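Local coordinates for protein oxalate--CoA ligase (Arabidopsis thaliana, PDB 5IE2) that belongs to the ANL superfamily of AMP-binding enzymes and holds adenosine-5'-triphosphate in a pocket, at residues His37-Arg42 / Phe69-Leu74; Phe63-Glu68 / Leu210-Val215; Ser205-Leu210 / Pro247-Tyr252; Gly217-Leu222 / Glu316-Met321; Gly238-Thr243 / Pro261-Ile266. All coordinates share one frame; numbering follows the deposited sequence.

Contact 1: residues His37-Arg42 / Phe69-Leu74; sequences HDLIER and FVIMFL
I40 presses its side chain against L74, and this pair forms the tight part of the crossing between helices 33-50 and 67-78. CD1 of I40 reaches CD1 of L74 at 3.6 Å and also lies against L74 CB. With CG1 of I40 anti to the carbonyl carbon (chi1 -68°), the ethyl arm crosses L74 at a slant while the CG2 branch rests on the backbone of the same residue, 3.7 Å from L74 O. One isoleucine thus meets both the side chain and the last carbonyl of segment 69-74. I71 makes the looser half: its CD1 touches CD1 of L39 at 4.0 Å, and its CG2 comes 3.9 Å from L39 O. All four residues are buried, and the contact across the segments is purely apolar. Away from this interface, segment 37-42 is different in character: R42 is exposed, D38 partly so, and their charges face each other at a long 3.8 Å between R42 NH2 and D38 OD2, with the oxygen well out of the guanidinium plane. R42 also pairs with D139, and E41 bridges to R78 at the end of helix 67-78. The axes of segments 37-42 and 69-74 approach to 8.7 Å and cross at -55°, an apolar helix-helix packing within the AMP-binding region.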
# COMPACT_ATOMS: atom_id res chain seq x y z
N HIS A 37 -11.68 20.77 -2.03
CA HIS A 37 -13.06 20.38 -1.77
C HIS A 37 -14.02 20.86 -2.85
O HIS A 37 -14.90 20.11 -3.33
CB HIS A 37 -13.48 20.90 -0.38
CG HIS A 37 -14.92 20.65 -0.07
ND1 HIS A 37 -15.38 19.43 0.41
CD2 HIS A 37 -16.01 21.43 -0.24
CE1 HIS A 37 -16.70 19.50 0.54
NE2 HIS A 37 -17.11 20.70 0.17
N ASP A 38 -13.89 22.13 -3.25
CA ASP A 38 -14.77 22.61 -4.28
C ASP A 38 -14.50 22.04 -5.66
O ASP A 38 -15.45 21.85 -6.41
CB ASP A 38 -14.74 24.13 -4.32
CG ASP A 38 -15.52 24.74 -3.14
OD1 ASP A 38 -16.34 24.02 -2.47
OD2 ASP A 38 -15.29 25.95 -2.85
N LEU A 39 -13.24 21.77 -5.98
CA LEU A 39 -12.90 21.17 -7.28
C LEU A 39 -13.58 19.77 -7.34
O LEU A 39 -14.09 19.34 -8.38
CB LEU A 39 -11.39 21.01 -7.45
CG LEU A 39 -10.72 22.33 -7.77
CD1 LEU A 39 -9.22 22.19 -7.67
CD2 LEU A 39 -11.12 22.70 -9.22
N ILE A 40 -13.53 19.10 -6.21
CA ILE A 40 -14.14 17.76 -6.11
C ILE A 40 -15.67 17.87 -6.25
O ILE A 40 -16.29 17.13 -7.03
CB ILE A 40 -13.76 17.08 -4.78
CG1 ILE A 40 -12.26 16.74 -4.72
CG2 ILE A 40 -14.60 15.79 -4.56
CD1 ILE A 40 -11.77 16.52 -3.25
N GLU A 41 -16.29 18.81 -5.54
CA GLU A 41 -17.76 18.94 -5.58
C GLU A 41 -18.21 19.23 -7.01
O GLU A 41 -19.24 18.72 -7.50
CB GLU A 41 -18.29 20.12 -4.72
CG GLU A 41 -18.31 19.91 -3.25
CD GLU A 41 -19.26 18.77 -2.82
OE1 GLU A 41 -20.47 18.80 -3.16
OE2 GLU A 41 -18.75 17.86 -2.16
N ARG A 42 -17.47 20.12 -7.67
CA ARG A 42 -17.87 20.51 -9.03
C ARG A 42 -17.68 19.38 -10.04
O ARG A 42 -18.53 19.15 -10.94
CB ARG A 42 -17.09 21.76 -9.48
CG ARG A 42 -17.55 22.95 -8.61
CD ARG A 42 -16.59 24.19 -8.77
NE ARG A 42 -16.71 25.17 -7.68
CZ ARG A 42 -15.83 26.16 -7.49
NH1 ARG A 42 -14.80 26.27 -8.32
NH2 ARG A 42 -15.95 27.04 -6.47
N PHE A 69 -5.79 12.71 -10.83
CA PHE A 69 -6.20 11.44 -10.21
C PHE A 69 -6.84 11.69 -8.83
O PHE A 69 -7.88 11.08 -8.52
CB PHE A 69 -5.03 10.47 -10.05
CG PHE A 69 -5.42 9.23 -9.21
CD1 PHE A 69 -6.12 8.18 -9.78
CD2 PHE A 69 -5.20 9.23 -7.84
CE1 PHE A 69 -6.50 7.03 -9.00
CE2 PHE A 69 -5.58 8.12 -7.03
CZ PHE A 69 -6.25 7.03 -7.61
N VAL A 70 -6.23 12.53 -8.00
CA VAL A 70 -6.77 12.77 -6.65
C VAL A 70 -8.19 13.36 -6.73
O VAL A 70 -9.14 12.88 -6.06
CB VAL A 70 -5.87 13.71 -5.83
CG1 VAL A 70 -6.52 14.03 -4.46
CG2 VAL A 70 -4.49 13.06 -5.60
N ILE A 71 -8.31 14.42 -7.53
CA ILE A 71 -9.60 15.08 -7.63
C ILE A 71 -10.65 14.11 -8.16
O ILE A 71 -11.76 14.05 -7.61
CB ILE A 71 -9.55 16.31 -8.55
CG1 ILE A 71 -8.60 17.36 -7.93
CG2 ILE A 71 -11.05 16.90 -8.76
CD1 ILE A 71 -8.19 18.51 -8.89
N MET A 72 -10.34 13.37 -9.22
CA MET A 72 -11.38 12.50 -9.81
C MET A 72 -11.70 11.28 -8.94
O MET A 72 -12.85 10.83 -8.89
CB MET A 72 -10.97 12.04 -11.22
CG MET A 72 -11.01 13.22 -12.30
SD MET A 72 -12.45 14.33 -12.10
CE MET A 72 -13.85 13.23 -12.48
N PHE A 73 -10.70 10.75 -8.23
CA PHE A 73 -10.95 9.66 -7.27
C PHE A 73 -12.01 10.09 -6.24
O PHE A 73 -13.02 9.37 -5.99
CB PHE A 73 -9.65 9.26 -6.56
CG PHE A 73 -9.84 8.18 -5.52
CD1 PHE A 73 -9.84 6.84 -5.92
CD2 PHE A 73 -10.01 8.50 -4.20
CE1 PHE A 73 -10.01 5.81 -4.96
CE2 PHE A 73 -10.19 7.49 -3.22
CZ PHE A 73 -10.20 6.15 -3.63
N LEU A 74 -11.77 11.28 -5.66
CA LEU A 74 -12.71 11.73 -4.62
C LEU A 74 -14.04 12.20 -5.21
O LEU A 74 -15.07 12.12 -4.51
CB LEU A 74 -12.07 12.88 -3.82
CG LEU A 74 -10.91 12.33 -2.96
CD1 LEU A 74 -10.10 13.45 -2.29
CD2 LEU A 74 -11.43 11.30 -1.83

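Contact 2: residues Phe63-Glu68 / Leu210-Val215; sequences FPNTVE and LPLFHV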
# COMPACT_ATOMS: atom_id res chain seq x y z
N PHE A 63 -4.25 6.71 -14.17
CA PHE A 63 -3.45 7.94 -14.13
C PHE A 63 -2.09 7.61 -13.52
O PHE A 63 -2.00 6.69 -12.70
CB PHE A 63 -4.10 8.99 -13.21
CG PHE A 63 -5.40 9.61 -13.73
CD1 PHE A 63 -5.41 10.91 -14.25
CD2 PHE A 63 -6.64 8.97 -13.54
CE1 PHE A 63 -6.61 11.52 -14.67
CE2 PHE A 63 -7.86 9.55 -13.97
CZ PHE A 63 -7.85 10.85 -14.51
N PRO A 64 -1.07 8.42 -13.80
CA PRO A 64 0.08 8.48 -12.86
C PRO A 64 -0.35 9.13 -11.54
O PRO A 64 -1.55 9.46 -11.35
CB PRO A 64 1.11 9.39 -13.59
CG PRO A 64 0.49 9.71 -14.99
CD PRO A 64 -1.02 9.46 -14.85
N ASN A 65 0.59 9.38 -10.63
CA ASN A 65 0.23 10.03 -9.36
C ASN A 65 0.11 11.52 -9.59
O ASN A 65 1.08 12.27 -9.39
CB ASN A 65 1.27 9.76 -8.25
CG ASN A 65 1.15 8.33 -7.69
OD1 ASN A 65 0.22 7.57 -8.03
ND2 ASN A 65 2.12 7.95 -6.83
N THR A 66 -1.09 11.96 -9.96
CA THR A 66 -1.28 13.35 -10.39
C THR A 66 -2.45 14.01 -9.70
O THR A 66 -3.27 13.34 -9.09
CB THR A 66 -1.55 13.43 -11.89
OG1 THR A 66 -2.77 12.77 -12.17
CG2 THR A 66 -0.44 12.72 -12.69
N VAL A 67 -2.52 15.33 -9.81
CA VAL A 67 -3.58 16.04 -9.12
C VAL A 67 -4.95 15.65 -9.67
O VAL A 67 -5.96 15.58 -8.90
CB VAL A 67 -3.33 17.58 -9.21
CG1 VAL A 67 -3.38 18.05 -10.70
CG2 VAL A 67 -4.28 18.37 -8.32
N GLU A 68 -5.03 15.38 -10.98
CA GLU A 68 -6.32 14.96 -11.56
C GLU A 68 -6.74 13.60 -11.04
O GLU A 68 -7.94 13.36 -10.82
CB GLU A 68 -6.25 14.89 -13.11
CG GLU A 68 -6.12 16.29 -13.75
CD GLU A 68 -4.64 16.70 -13.99
OE1 GLU A 68 -3.69 16.02 -13.49
OE2 GLU A 68 -4.42 17.75 -14.66
N LEU A 210 4.65 6.07 -3.51
CA LEU A 210 4.10 4.78 -3.91
C LEU A 210 2.95 4.96 -4.87
O LEU A 210 2.27 5.98 -4.78
CB LEU A 210 3.56 4.03 -2.65
CG LEU A 210 4.56 3.68 -1.52
CD1 LEU A 210 3.82 3.14 -0.30
CD2 LEU A 210 5.59 2.63 -2.00
N PRO A 211 2.61 3.94 -5.70
CA PRO A 211 1.44 4.10 -6.59
C PRO A 211 0.12 4.29 -5.87
O PRO A 211 -0.16 3.57 -4.91
CB PRO A 211 1.41 2.78 -7.41
CG PRO A 211 2.31 1.81 -6.66
CD PRO A 211 3.31 2.64 -5.90
N LEU A 212 -0.68 5.25 -6.32
CA LEU A 212 -1.97 5.50 -5.68
C LEU A 212 -3.05 4.52 -6.14
O LEU A 212 -4.18 4.64 -5.68
CB LEU A 212 -2.43 6.95 -5.92
CG LEU A 212 -1.47 7.96 -5.27
CD1 LEU A 212 -1.82 9.41 -5.70
CD2 LEU A 212 -1.56 7.88 -3.73
N PHE A 213 -2.70 3.55 -7.00
CA PHE A 213 -3.67 2.49 -7.35
C PHE A 213 -3.53 1.24 -6.43
O PHE A 213 -4.21 0.24 -6.66
CB PHE A 213 -3.58 2.10 -8.84
CG PHE A 213 -2.19 1.70 -9.31
CD1 PHE A 213 -1.68 0.42 -9.05
CD2 PHE A 213 -1.41 2.59 -10.02
CE1 PHE A 213 -0.39 0.05 -9.45
CE2 PHE A 213 -0.11 2.21 -10.48
CZ PHE A 213 0.39 0.95 -10.18
N HIS A 214 -2.68 1.32 -5.41
CA HIS A 214 -2.60 0.25 -4.35
C HIS A 214 -2.99 0.92 -3.01
O HIS A 214 -2.81 2.16 -2.87
CB HIS A 214 -1.19 -0.39 -4.31
CG HIS A 214 -0.99 -1.41 -3.21
ND1 HIS A 214 -0.70 -1.06 -1.89
CD2 HIS A 214 -1.06 -2.77 -3.23
CE1 HIS A 214 -0.63 -2.16 -1.16
NE2 HIS A 214 -0.83 -3.21 -1.95
N VAL A 215 -3.54 0.18 -2.06
CA VAL A 215 -4.06 0.82 -0.83
C VAL A 215 -3.02 1.44 0.07
O VAL A 215 -3.39 2.25 0.88
CB VAL A 215 -4.83 -0.14 0.14
CG1 VAL A 215 -6.23 -0.42 -0.34
CG2 VAL A 215 -4.01 -1.41 0.35
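With CG of N65 anti to the carbonyl carbon (chi1 -75°) and chi2 close to zero at -7°, the amide of N65 is presented to the backbone of segment 210-215, where its two polar atoms meet different peptides. OD1 accepts from L212 N at 3.0 Å, a fairly straight bond (155°) whose donor is tilted a little from the plane of the side-chain carbonyl. ND2 donates to L210 O at 2.8 Å, approaching from above that carbonyl's plane and not along a lone pair. Together the two bonds straddle P211, which has no N-H of its own to offer, and they fix the rotation of the buried amide. L212 closes over the same group: its CG lies 3.3 Å from N65 OD1, and its CD1 packs 3.7 Å from N65 CG. N65 is also the centre of an inverse gamma turn, and its backbone bonds to G238, tying a third piece of chain to this point. Further along, P211 to H214 form a type I beta turn with a weak closing bond. H214 then serves as N-cap of helix 215-227 through ND1, while its NE2 is hydrogen-bonded to ATP. The arrangement is thus an asparagine side chain bridging two backbone groups of the loop that leads into the nucleotide pocket.

Contact 3: residues Ser205-Leu210 / Pro247-Tyr252; sequences STVIVL and PDMKKY
V207 points from strand 205-207 at the helix 242-251, and M249 crosses it obliquely. The methionine chain is bent at both chi2 and chi3, which lays SD beside the valine: V207 CG2 is 3.6 Å from M249 SD and V207 CB is 3.7 Å from the same sulfur. CG2 also touches D248, 3.9 Å from its CB and from its backbone C, so a single methyl rests between two successive helical residues. Two residues earlier in the strand, S205 turns its hydroxyl to the end of the helix. OG, anti to the backbone N (chi1 165°), donates to Y252 O at 2.8 Å, with the hydroxyl tilted 30° from the carbonyl plane. The polar ends of D248 and Y252 are engaged by S26 and G27 respectively, on the turn between strands 21-25 and 29-32. The chemistry is accordingly divided: an apolar sulfur-methyl contact joins strand and helix, while the S205 hydroxyl gives a partner to the carbonyl of buried Y252, where the chain leaves helical geometry.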
# COMPACT_ATOMS: atom_id res chain seq x y z
N SER A 205 2.85 16.84 6.83
CA SER A 205 3.09 17.01 5.43
C SER A 205 3.89 15.81 4.95
O SER A 205 4.80 15.38 5.66
CB SER A 205 3.90 18.30 5.20
OG SER A 205 4.42 18.32 3.89
N THR A 206 3.57 15.30 3.76
CA THR A 206 4.34 14.15 3.24
C THR A 206 4.47 14.20 1.73
O THR A 206 3.76 14.96 1.03
CB THR A 206 3.70 12.78 3.66
OG1 THR A 206 4.67 11.76 3.42
CG2 THR A 206 2.46 12.46 2.83
N VAL A 207 5.42 13.40 1.20
CA VAL A 207 5.59 13.24 -0.25
C VAL A 207 5.21 11.80 -0.58
O VAL A 207 5.70 10.89 0.08
CB VAL A 207 7.06 13.49 -0.69
CG1 VAL A 207 7.28 13.08 -2.17
CG2 VAL A 207 7.42 15.00 -0.43
N ILE A 208 4.34 11.62 -1.56
CA ILE A 208 3.88 10.28 -2.00
C ILE A 208 4.96 9.62 -2.87
O ILE A 208 5.35 10.18 -3.92
CB ILE A 208 2.58 10.37 -2.82
CG1 ILE A 208 1.48 11.07 -2.01
CG2 ILE A 208 2.15 8.94 -3.30
CD1 ILE A 208 1.04 10.27 -0.79
N VAL A 209 5.41 8.43 -2.46
CA VAL A 209 6.43 7.71 -3.18
C VAL A 209 5.96 6.32 -3.61
O VAL A 209 6.78 5.48 -4.06
CB VAL A 209 7.74 7.55 -2.34
CG1 VAL A 209 8.34 8.99 -2.00
CG2 VAL A 209 7.50 6.71 -1.05
N LEU A 210 4.65 6.07 -3.51
CA LEU A 210 4.10 4.78 -3.91
C LEU A 210 2.95 4.96 -4.87
O LEU A 210 2.27 5.98 -4.78
CB LEU A 210 3.56 4.03 -2.65
CG LEU A 210 4.56 3.68 -1.52
CD1 LEU A 210 3.82 3.14 -0.30
CD2 LEU A 210 5.59 2.63 -2.00
N PRO A 247 14.76 16.70 -2.03
CA PRO A 247 14.41 18.11 -2.32
C PRO A 247 12.92 18.45 -2.14
O PRO A 247 12.60 19.54 -1.63
CB PRO A 247 14.85 18.28 -3.77
CG PRO A 247 16.08 17.39 -3.85
CD PRO A 247 15.70 16.16 -3.05
N ASP A 248 12.04 17.54 -2.56
CA ASP A 248 10.60 17.73 -2.34
C ASP A 248 10.23 17.69 -0.86
O ASP A 248 9.39 18.49 -0.41
CB ASP A 248 9.78 16.69 -3.10
CG ASP A 248 9.66 17.00 -4.60
OD1 ASP A 248 9.99 18.14 -5.01
OD2 ASP A 248 9.23 16.10 -5.37
N MET A 249 10.82 16.76 -0.12
CA MET A 249 10.51 16.64 1.31
C MET A 249 10.91 17.94 2.02
O MET A 249 10.21 18.38 2.93
CB MET A 249 11.25 15.47 1.96
CG MET A 249 10.78 14.08 1.47
SD MET A 249 9.23 13.53 2.30
CE MET A 249 9.87 13.11 3.97
N LYS A 250 12.06 18.52 1.63
CA LYS A 250 12.46 19.77 2.27
C LYS A 250 11.58 20.93 1.87
O LYS A 250 11.06 21.66 2.73
CB LYS A 250 13.93 20.14 1.94
CG LYS A 250 14.91 19.21 2.53
CD LYS A 250 16.30 19.66 2.00
CE LYS A 250 17.22 18.50 1.83
NZ LYS A 250 18.63 19.03 1.66
N LYS A 251 11.40 21.09 0.56
CA LYS A 251 10.74 22.27 0.05
C LYS A 251 9.30 22.37 0.55
O LYS A 251 8.79 23.44 0.77
CB LYS A 251 10.73 22.24 -1.48
CG LYS A 251 9.96 23.37 -2.13
CD LYS A 251 10.16 23.31 -3.66
CE LYS A 251 9.27 24.38 -4.36
NZ LYS A 251 9.36 24.35 -5.86
N TYR A 252 8.64 21.22 0.69
CA TYR A 252 7.26 21.22 1.11
C TYR A 252 7.09 20.82 2.57
O TYR A 252 5.98 20.44 2.97
CB TYR A 252 6.43 20.31 0.17
CG TYR A 252 6.41 20.90 -1.25
CD1 TYR A 252 5.50 21.94 -1.58
CD2 TYR A 252 7.33 20.49 -2.20
CE1 TYR A 252 5.48 22.49 -2.87
CE2 TYR A 252 7.35 21.06 -3.51
CZ TYR A 252 6.46 22.09 -3.81
OH TYR A 252 6.49 22.66 -5.09

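Contact 4: residues Gly217-Leu222 / Glu316-Met321; sequences GLLAGL and EATHLM. With ACY (acetic acid), chain E.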
# COMPACT_ATOMS: atom_id res chain seq x y z
N GLY A 217 -0.21 3.49 -0.60
CA GLY A 217 -0.06 4.92 -0.92
C GLY A 217 -1.40 5.63 -0.87
O GLY A 217 -1.50 6.77 -0.39
N LEU A 218 -2.47 4.97 -1.34
CA LEU A 218 -3.78 5.62 -1.36
C LEU A 218 -4.32 5.93 0.04
O LEU A 218 -4.72 7.06 0.31
CB LEU A 218 -4.79 4.73 -2.09
CG LEU A 218 -6.20 5.21 -2.33
CD1 LEU A 218 -6.10 6.50 -3.18
CD2 LEU A 218 -7.00 4.14 -3.09
N LEU A 219 -4.39 4.91 0.92
CA LEU A 219 -4.98 5.12 2.27
C LEU A 219 -4.06 5.86 3.22
O LEU A 219 -4.49 6.77 3.93
CB LEU A 219 -5.36 3.76 2.96
CG LEU A 219 -6.81 3.35 2.72
CD1 LEU A 219 -7.81 4.30 3.48
CD2 LEU A 219 -7.16 3.27 1.18
N ALA A 220 -2.79 5.47 3.29
CA ALA A 220 -1.92 6.08 4.30
C ALA A 220 -1.35 7.39 3.84
O ALA A 220 -1.45 8.39 4.54
CB ALA A 220 -0.75 5.10 4.68
N GLY A 221 -0.69 7.37 2.68
CA GLY A 221 -0.07 8.62 2.21
C GLY A 221 -1.10 9.71 1.86
O GLY A 221 -0.96 10.85 2.30
N LEU A 222 -2.10 9.36 1.06
CA LEU A 222 -3.02 10.38 0.52
C LEU A 222 -4.23 10.60 1.44
O LEU A 222 -4.41 11.69 2.00
CB LEU A 222 -3.49 9.99 -0.89
CG LEU A 222 -4.53 10.96 -1.47
CD1 LEU A 222 -3.89 12.40 -1.76
CD2 LEU A 222 -5.23 10.35 -2.70
N GLU A 316 -7.66 -6.30 1.89
CA GLU A 316 -8.96 -6.68 2.49
C GLU A 316 -9.30 -5.97 3.81
O GLU A 316 -10.47 -5.97 4.25
CB GLU A 316 -8.99 -8.19 2.77
CG GLU A 316 -9.05 -9.07 1.55
CD GLU A 316 -7.63 -9.51 1.09
OE1 GLU A 316 -6.67 -8.72 1.25
OE2 GLU A 316 -7.50 -10.66 0.59
N ALA A 317 -8.29 -5.39 4.44
CA ALA A 317 -8.45 -4.62 5.69
C ALA A 317 -8.49 -3.12 5.38
O ALA A 317 -8.33 -2.31 6.28
CB ALA A 317 -7.22 -4.94 6.65
N THR A 318 -8.65 -2.74 4.11
CA THR A 318 -8.52 -1.32 3.69
C THR A 318 -7.16 -0.79 4.26
O THR A 318 -7.09 0.27 4.89
CB THR A 318 -9.75 -0.45 4.16
OG1 THR A 318 -10.92 -1.18 3.78
CG2 THR A 318 -9.81 0.91 3.42
N HIS A 319 -6.12 -1.56 4.01
CA HIS A 319 -4.75 -1.25 4.46
C HIS A 319 -4.56 -1.62 5.96
O HIS A 319 -4.51 -2.80 6.31
CB HIS A 319 -4.37 0.24 4.14
CG HIS A 319 -2.90 0.52 4.29
ND1 HIS A 319 -1.91 -0.24 3.70
CD2 HIS A 319 -2.25 1.48 5.02
CE1 HIS A 319 -0.72 0.23 4.05
NE2 HIS A 319 -0.89 1.27 4.85
N LEU A 320 -4.43 -0.63 6.85
CA LEU A 320 -3.83 -0.86 8.17
C LEU A 320 -4.57 -1.92 9.05
O LEU A 320 -5.81 -1.83 9.27
CB LEU A 320 -3.82 0.49 8.93
CG LEU A 320 -3.27 0.41 10.37
CD1 LEU A 320 -1.81 0.08 10.34
CD2 LEU A 320 -3.53 1.78 11.04
N MET A 321 -3.79 -2.86 9.57
CA MET A 321 -4.25 -3.76 10.62
C MET A 321 -3.51 -3.47 11.95
O MET A 321 -4.16 -3.22 12.99
CB MET A 321 -4.02 -5.23 10.21
CG MET A 321 -5.00 -5.63 9.07
SD MET A 321 -4.67 -7.33 8.52
CE MET A 321 -3.16 -7.06 7.52
C ACY E . -0.68 -2.98 2.24
O ACY E . 0.33 -2.25 2.57
OXT ACY E . -1.88 -2.71 2.50
CH3 ACY E . -0.40 -4.28 1.53
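The start of strand 319-323 and T318 just before it meet helix 215-227 close to the centre of the chain; the strand carries H319, whose side chain lies about 7 Å from the bound ATP. On the helix side L219 and A220 do the touching. L219 CB meets H319 CB at 3.8 Å, and CG of L219 lies 3.9 Å from T318 CG2, the two side chains crossing at a slant. A220 CB approaches the H319 ring obliquely, 3.8 Å from NE2. With CG anti to the backbone N (chi1 -167°), the ring comes beside A220 and has both nitrogens engaged: NE2 is hydrogen-bonded to R286, and ND1 donates to OXT of an acetic acid molecule at 2.7 Å and 156°. That acetic acid, probably from the crystallisation liquor, sits at the ring edge and is held also by S289. The helix is widened by a pi-type turn here, marked by the bond from L222 N to G217 O. H319 also stacks on H216 of the same helix, and L219 and T318 both lean on helix 184-198, so helix 215-227 packs on the sheet in which 319-323 is antiparallel to 308-314, with helix 184-198 alongside.

Contact 5: residues Gly238-Thr243 / Pro261-Ile266; sequences GRFSAT and PTIHQI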
# COMPACT_ATOMS: atom_id res chain seq x y z
N GLY A 238 5.03 12.26 -11.43
CA GLY A 238 3.93 11.32 -11.24
C GLY A 238 4.31 9.94 -10.73
O GLY A 238 3.45 9.00 -10.77
N ARG A 239 5.56 9.81 -10.28
CA ARG A 239 6.08 8.57 -9.69
C ARG A 239 7.29 8.87 -8.81
O ARG A 239 7.87 9.94 -8.89
CB ARG A 239 6.48 7.56 -10.79
CG ARG A 239 7.72 7.99 -11.47
CD ARG A 239 8.06 7.18 -12.70
NE ARG A 239 9.14 7.86 -13.43
CZ ARG A 239 8.97 8.69 -14.46
NH1 ARG A 239 7.75 8.93 -14.94
NH2 ARG A 239 10.02 9.27 -15.02
N PHE A 240 7.66 7.92 -7.96
CA PHE A 240 8.82 8.10 -7.09
C PHE A 240 10.08 8.34 -7.89
O PHE A 240 10.31 7.65 -8.89
CB PHE A 240 8.98 6.87 -6.21
CG PHE A 240 10.28 6.82 -5.45
CD1 PHE A 240 10.56 7.74 -4.46
CD2 PHE A 240 11.24 5.87 -5.79
CE1 PHE A 240 11.78 7.65 -3.77
CE2 PHE A 240 12.45 5.80 -5.10
CZ PHE A 240 12.71 6.68 -4.12
N SER A 241 10.88 9.31 -7.47
CA SER A 241 12.23 9.52 -8.01
C SER A 241 13.21 9.62 -6.86
O SER A 241 13.01 10.43 -5.97
CB SER A 241 12.29 10.83 -8.84
OG SER A 241 13.63 11.29 -9.01
N ALA A 242 14.26 8.81 -6.84
CA ALA A 242 15.20 8.94 -5.71
C ALA A 242 15.91 10.31 -5.73
O ALA A 242 16.31 10.86 -4.69
CB ALA A 242 16.23 7.81 -5.74
N THR A 243 16.06 10.89 -6.91
CA THR A 243 16.82 12.14 -6.99
C THR A 243 16.00 13.33 -6.54
O THR A 243 16.57 14.30 -6.05
CB THR A 243 17.37 12.37 -8.43
OG1 THR A 243 16.29 12.51 -9.35
CG2 THR A 243 18.12 11.19 -8.85
N PRO A 261 9.62 -1.68 2.02
CA PRO A 261 11.07 -1.90 2.20
C PRO A 261 11.92 -1.73 0.92
O PRO A 261 13.01 -1.17 1.03
CB PRO A 261 11.14 -3.34 2.69
CG PRO A 261 9.86 -3.47 3.56
CD PRO A 261 8.81 -2.72 2.71
N THR A 262 11.46 -2.14 -0.25
CA THR A 262 12.34 -2.00 -1.43
C THR A 262 12.58 -0.50 -1.77
O THR A 262 13.68 -0.10 -2.21
CB THR A 262 11.79 -2.73 -2.64
OG1 THR A 262 10.47 -2.26 -2.93
CG2 THR A 262 11.77 -4.27 -2.37
N ILE A 263 11.56 0.33 -1.52
CA ILE A 263 11.75 1.76 -1.75
C ILE A 263 12.66 2.38 -0.68
O ILE A 263 13.56 3.19 -1.01
CB ILE A 263 10.37 2.50 -1.81
CG1 ILE A 263 9.60 2.08 -3.06
CG2 ILE A 263 10.55 4.03 -1.75
CD1 ILE A 263 10.29 2.48 -4.40
N HIS A 264 12.47 2.01 0.59
CA HIS A 264 13.40 2.46 1.63
C HIS A 264 14.86 2.08 1.26
O HIS A 264 15.78 2.85 1.48
CB HIS A 264 13.07 1.85 3.00
CG HIS A 264 11.83 2.41 3.62
ND1 HIS A 264 11.65 3.77 3.81
CD2 HIS A 264 10.69 1.81 4.06
CE1 HIS A 264 10.48 3.97 4.39
NE2 HIS A 264 9.88 2.80 4.56
N GLN A 265 15.06 0.88 0.71
CA GLN A 265 16.43 0.46 0.31
C GLN A 265 16.98 1.35 -0.80
O GLN A 265 18.19 1.70 -0.78
CB GLN A 265 16.45 -1.00 -0.14
CG GLN A 265 16.33 -1.98 1.06
CD GLN A 265 16.02 -3.39 0.61
OE1 GLN A 265 14.92 -3.67 0.10
NE2 GLN A 265 17.01 -4.31 0.79
N ILE A 266 16.14 1.70 -1.77
CA ILE A 266 16.61 2.65 -2.81
C ILE A 266 16.99 4.03 -2.24
O ILE A 266 18.01 4.64 -2.65
CB ILE A 266 15.52 2.80 -3.91
CG1 ILE A 266 15.39 1.46 -4.63
CG2 ILE A 266 15.86 3.96 -4.89
CD1 ILE A 266 14.27 1.35 -5.61
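F240 supplies the aromatic interaction of this contact. CG2 of I263 lies over the middle of its ring, 4.2 Å from the centroid and 11° off the normal, a CH-pi contact made face-on. The ring takes this position because its CG is anti to the backbone N (chi1 169°), which carries it out from the loop toward helix 261-273. Aliphatic contacts add to that pairing. I263 CD1 touches F240 CD2 at 3.8 Å, so both branches of the isoleucine are used on the ring. I266 comes to the ring edge instead, with CG2 in the ring plane and 3.9 Å from F240 CE2; the same methyl is 4.0 Å from A242 CB. The backbone N of A242 lies over the ring's other face, toward the rim. The polar bonds do not cross to segment 261-266: S241 is the N-cap, its OG bonding T244 N and, weakly, T243 N at 3.2 Å. F240 and I263 both also rest on V209, which continues the apolar patch inward. Here a partly exposed phenylalanine, just ahead of the N-capped, weakly bonded start of helix 242-251, packs on the first turns of helix 261-273 in the AMP-binding region, a surface helix-loop packing.

How the contacts relate
Contacts 1 to 4 are buried, and contact 5 lies at the surface. Contacts 1 and 2 share helix 67-78 and meet where F69 packs on L212; contacts 3 and 5 share helix 242-251 and meet through V209. Contacts 2 and 3 have L210 in common, and contacts 2 and 5 meet in a probable backbone hydrogen bond between N65 and G238. Contact 4 touches contacts 1, 2 and 3 through helix 215-227. The chemistry follows position: contacts 1 and 5 are apolar, one aliphatic and the other round an aromatic ring, contact 3 adds one hydroxyl bond, contact 2 relies on a side-chain amide bonding two backbone groups in a loop that also carries H214 of the ATP pocket, and contact 4 on packing round the H319 imidazole near the nucleotide.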